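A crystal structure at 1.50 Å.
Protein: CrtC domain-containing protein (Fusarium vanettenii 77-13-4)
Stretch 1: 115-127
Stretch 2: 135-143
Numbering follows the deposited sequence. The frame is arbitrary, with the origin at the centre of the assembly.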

# COMPACT_ATOMS: atom_id res chain seq x y z
N THR A 115 -6.30 -3.71 21.10
CA THR A 115 -7.06 -3.96 19.89
C THR A 115 -6.62 -2.96 18.82
O THR A 115 -5.84 -2.05 19.09
N LEU A 116 -7.10 -3.17 17.59
CA LEU A 116 -6.82 -2.26 16.49
C LEU A 116 -8.02 -1.34 16.32
O LEU A 116 -9.10 -1.78 15.91
N ASP A 117 -7.81 -0.06 16.63
CA ASP A 117 -8.85 0.96 16.45
C ASP A 117 -8.10 2.31 16.44
O ASP A 117 -7.90 2.93 17.48
N VAL A 118 -7.68 2.72 15.25
CA VAL A 118 -6.92 3.96 15.08
C VAL A 118 -7.78 4.94 14.29
O VAL A 118 -8.46 4.56 13.33
N SER A 119 -7.76 6.20 14.71
CA SER A 119 -8.63 7.17 14.07
C SER A 119 -8.13 8.59 14.29
O SER A 119 -7.42 8.88 15.26
N VAL A 120 -8.51 9.47 13.37
CA VAL A 120 -8.47 10.91 13.58
C VAL A 120 -9.87 11.39 13.23
O VAL A 120 -10.28 11.30 12.07
N GLY A 121 -10.60 11.88 14.23
CA GLY A 121 -11.99 12.20 13.95
C GLY A 121 -12.78 10.95 13.62
O GLY A 121 -12.51 9.86 14.14
N ASN A 122 -13.76 11.10 12.74
CA ASN A 122 -14.61 9.98 12.32
C ASN A 122 -14.04 9.27 11.10
O ASN A 122 -14.77 8.91 10.17
N ASN A 123 -12.72 9.08 11.08
CA ASN A 123 -12.00 8.45 9.98
C ASN A 123 -10.95 7.54 10.60
O ASN A 123 -10.32 7.93 11.59
N GLY A 124 -10.75 6.35 10.05
CA GLY A 124 -9.70 5.51 10.59
C GLY A 124 -9.70 4.10 10.03
O GLY A 124 -10.28 3.82 8.97
N ILE A 125 -8.99 3.22 10.74
CA ILE A 125 -8.88 1.80 10.42
C ILE A 125 -9.11 1.03 11.71
O ILE A 125 -8.57 1.39 12.76
N LYS A 126 -9.96 0.01 11.66
CA LYS A 126 -10.20 -0.74 12.88
C LYS A 126 -10.45 -2.20 12.55
O LYS A 126 -10.91 -2.55 11.46
N SER A 127 -10.16 -3.05 13.52
CA SER A 127 -10.49 -4.45 13.37
C SER A 127 -11.91 -4.70 13.87
O SER A 127 -12.33 -4.13 14.88
N LYS A 135 -11.98 -9.71 9.61
CA LYS A 135 -12.73 -8.51 9.26
C LYS A 135 -11.98 -7.29 9.76
O LYS A 135 -11.79 -7.13 10.97
N LEU A 136 -11.56 -6.46 8.82
CA LEU A 136 -10.93 -5.17 9.06
C LEU A 136 -11.75 -4.12 8.33
O LEU A 136 -12.45 -4.43 7.37
N ARG A 137 -11.65 -2.87 8.79
CA ARG A 137 -12.47 -1.79 8.24
C ARG A 137 -11.62 -0.54 8.03
O ARG A 137 -10.96 -0.09 8.97
N SER A 138 -11.65 0.00 6.81
CA SER A 138 -11.10 1.32 6.50
C SER A 138 -12.26 2.25 6.20
O SER A 138 -13.06 1.97 5.30
N TYR A 139 -12.36 3.36 6.93
CA TYR A 139 -13.53 4.22 6.77
C TYR A 139 -13.13 5.69 6.82
O TYR A 139 -12.15 6.08 7.46
N SER A 140 -13.92 6.51 6.13
CA SER A 140 -13.66 7.93 6.00
C SER A 140 -15.00 8.65 5.90
O SER A 140 -15.93 8.16 5.24
N ASN A 141 -15.10 9.80 6.59
CA ASN A 141 -16.31 10.63 6.62
C ASN A 141 -15.85 12.08 6.50
O ASN A 141 -15.96 12.88 7.42
N HIS A 142 -15.30 12.38 5.33
CA HIS A 142 -14.75 13.67 4.98
C HIS A 142 -15.44 14.12 3.70
O HIS A 142 -15.80 13.29 2.86
N ASP A 143 -15.67 15.42 3.58
CA ASP A 143 -16.29 15.91 2.36
C ASP A 143 -15.45 15.51 1.16
O ASP A 143 -14.23 15.69 1.15

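Antiparallel strands are held together by their backbones, but side chains decide how the ladder is covered, finished and hydrated, and this pair of stretches from a CrtC domain-containing protein illustrates the principle. Strand 123-127 runs antiparallel to strand 136-142, and two hydrogen-bonded pairs form the frame. Gly124 N donates to Tyr139 O (3.0 Å) and Tyr139 N to Gly124 O (2.9 Å); Lys126 N donates to Arg137 O (2.9 Å) and Arg137 N to Lys126 O (2.8 Å). This register sends Lys126, Arg137 and Tyr139 to one face of the sheet and Ile125, Ser127, Leu136 and Ser138 to the other.

Aromatic packing dominates the first face. Tyr139 adopts a p rotamer (chi2 -82°), which lays its ring across the neighbouring strand, and it has the largest area covered by the opposing stretch of any residue here. Gly124 CA sits 4.1 Å from the ring centroid, over the face, in a CH-pi contact. The absence of a side chain at Gly124 matters: a CB there would come within 2.0 Å of Val118 O and crowd Tyr139 OH at 3.2 Å. Asn122 O approaches the ring edge, 3.4 Å from Tyr139 CE2, while the aliphatic part of Lys126, a p rotamer at chi1, brings CD to 4.2 Å from Tyr139 CE1. Arg137, t at chi1, packs its CB 4.1 Å from Lys126 CG, so these two long side chains meet through their carbon stems.

On the other face the contacts are mainly apolar. Leu136 (m, t) points to this face, but its end comes nearer to stretch 1, placing CD2 4.0 Å from CD2 of Leu116 (t, p) and 3.8 Å from CB of Ser127. Next along, Ile125 (m, t) brings CG1 to 3.6 Å from OG of Ser138, an m rotamer whose hydroxyl is hydrogen-bonded elsewhere in the structure.

Where the ladder nears the turn of stretch 1, amide side chains extend the hydrogen bonding. Asn123 (m) has a CA-to-CB bond directed away overall, yet its OD1 accepts from Asn141 N at 2.7 Å, an almost linear bond at 174°. Its ND2 donates to Val120 O (2.9 Å), so a single amide ties Asn141 of the second stretch to Val120. Asn141, also m, points toward stretch 1 and donates from ND2 to Asn122 O at 2.8 Å.

Waters complete the polar network. The hydroxyl of Tyr139 binds two of them: water 1, 2.7 Å from OH, is also hydrogen-bonded to Asp117 OD1 (2.6 Å) and Val118 O (2.8 Å), and water 2, 2.8 Å from OH, donates to Gly121 O (2.8 Å). The tyrosine thus reaches both the first strand and the turn through solvent. Beside Asn123, water 3 accepts from ND2 (3.3 Å) and donates to Asn141 O (2.6 Å), whereas water 4 links the same Asn123 ND2 (3.3 Å) to His142 ND1 (2.5 Å).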

# COMPACT_ATOMS: atom_id res chain seq x y z
CB THR A 115 -8.58 -3.86 20.15
OG1 THR A 115 -8.90 -2.60 20.75
CG2 THR A 115 -9.06 -5.00 21.06
CB LEU A 116 -6.52 -3.04 15.20
CG LEU A 116 -6.41 -2.18 13.93
CD1 LEU A 116 -5.45 -1.01 14.15
CD2 LEU A 116 -5.95 -3.05 12.76
CB ASP A 117 -9.90 0.90 17.55
CG ASP A 117 -11.10 1.81 17.29
OD1 ASP A 117 -11.02 2.71 16.44
OD2 ASP A 117 -12.14 1.64 17.98
CB VAL A 118 -5.56 3.73 14.39
CG1 VAL A 118 -4.59 2.92 15.30
CG2 VAL A 118 -5.74 3.08 13.02
CB SER A 119 -10.06 7.04 14.59
OG SER A 119 -10.09 7.31 15.98
CB VAL A 120 -7.40 11.62 12.73
CG1 VAL A 120 -7.45 13.13 12.98
CG2 VAL A 120 -6.00 11.08 13.03
CB ASN A 122 -16.02 10.48 12.04
CG ASN A 122 -17.07 9.38 12.18
OD1 ASN A 122 -16.78 8.27 12.65
ND2 ASN A 122 -18.30 9.68 11.77
CB ASN A 123 -11.29 9.48 9.10
CG ASN A 123 -12.11 10.74 8.88
OD1 ASN A 123 -13.04 10.75 8.08
ND2 ASN A 123 -11.75 11.82 9.57
CB ILE A 125 -7.51 1.46 9.79
CG1 ILE A 125 -7.37 2.16 8.43
CG2 ILE A 125 -7.34 -0.05 9.65
CD1 ILE A 125 -5.96 2.08 7.83
CB LYS A 126 -11.39 -0.18 13.66
CG LYS A 126 -12.72 -0.27 12.93
CD LYS A 126 -13.86 0.39 13.74
CE LYS A 126 -14.10 -0.32 15.07
NZ LYS A 126 -15.37 0.13 15.73
CB SER A 127 -9.51 -5.33 14.13
OG SER A 127 -10.04 -6.63 14.29
CB LYS A 135 -14.15 -8.54 9.82
CG LYS A 135 -15.06 -7.50 9.17
CD LYS A 135 -16.50 -7.65 9.63
CE LYS A 135 -17.39 -6.61 8.97
NZ LYS A 135 -18.79 -6.66 9.53
CB LEU A 136 -9.48 -5.16 8.55
CG LEU A 136 -8.54 -6.14 9.23
CD1 LEU A 136 -7.26 -6.32 8.38
CD2 LEU A 136 -8.19 -5.65 10.62
CB ARG A 137 -13.66 -1.47 9.15
CG ARG A 137 -14.60 -0.39 8.59
CD ARG A 137 -15.69 0.03 9.61
NE ARG A 137 -16.45 -1.12 10.09
CZ ARG A 137 -17.52 -1.63 9.47
NH1 ARG A 137 -17.95 -1.09 8.34
NH2 ARG A 137 -18.14 -2.68 9.98
CB SER A 138 -10.14 1.27 5.30
OG SER A 138 -8.98 0.52 5.60
CB TYR A 139 -14.59 3.92 7.83
CG TYR A 139 -14.15 4.23 9.24
CD1 TYR A 139 -13.36 3.32 9.95
CD2 TYR A 139 -14.49 5.43 9.85
CE1 TYR A 139 -12.93 3.60 11.23
CE2 TYR A 139 -14.07 5.72 11.15
CZ TYR A 139 -13.30 4.79 11.83
OH TYR A 139 -12.86 5.06 13.11
CB SER A 140 -12.81 8.22 4.75
OG SER A 140 -12.58 9.62 4.60
CB ASN A 141 -17.12 10.40 7.89
CG ASN A 141 -17.69 9.00 7.94
OD1 ASN A 141 -18.65 8.68 7.24
ND2 ASN A 141 -17.09 8.16 8.77
CB HIS A 142 -13.24 13.56 4.78
CG HIS A 142 -12.52 14.87 4.73
ND1 HIS A 142 -11.95 15.45 5.84
CD2 HIS A 142 -12.23 15.68 3.68
CE1 HIS A 142 -11.36 16.58 5.49
NE2 HIS A 142 -11.52 16.74 4.19
CB ASP A 143 -16.47 17.43 2.43
CG ASP A 143 -17.66 17.83 3.28
OD1 ASP A 143 -18.63 17.05 3.36
OD2 ASP A 143 -17.62 18.93 3.87
O HOH W 1 -10.92 3.39 13.90
O HOH W 2 -13.65 7.37 14.45
O HOH W 3 -14.19 13.94 9.01
O HOH W 4 -12.26 14.79 8.28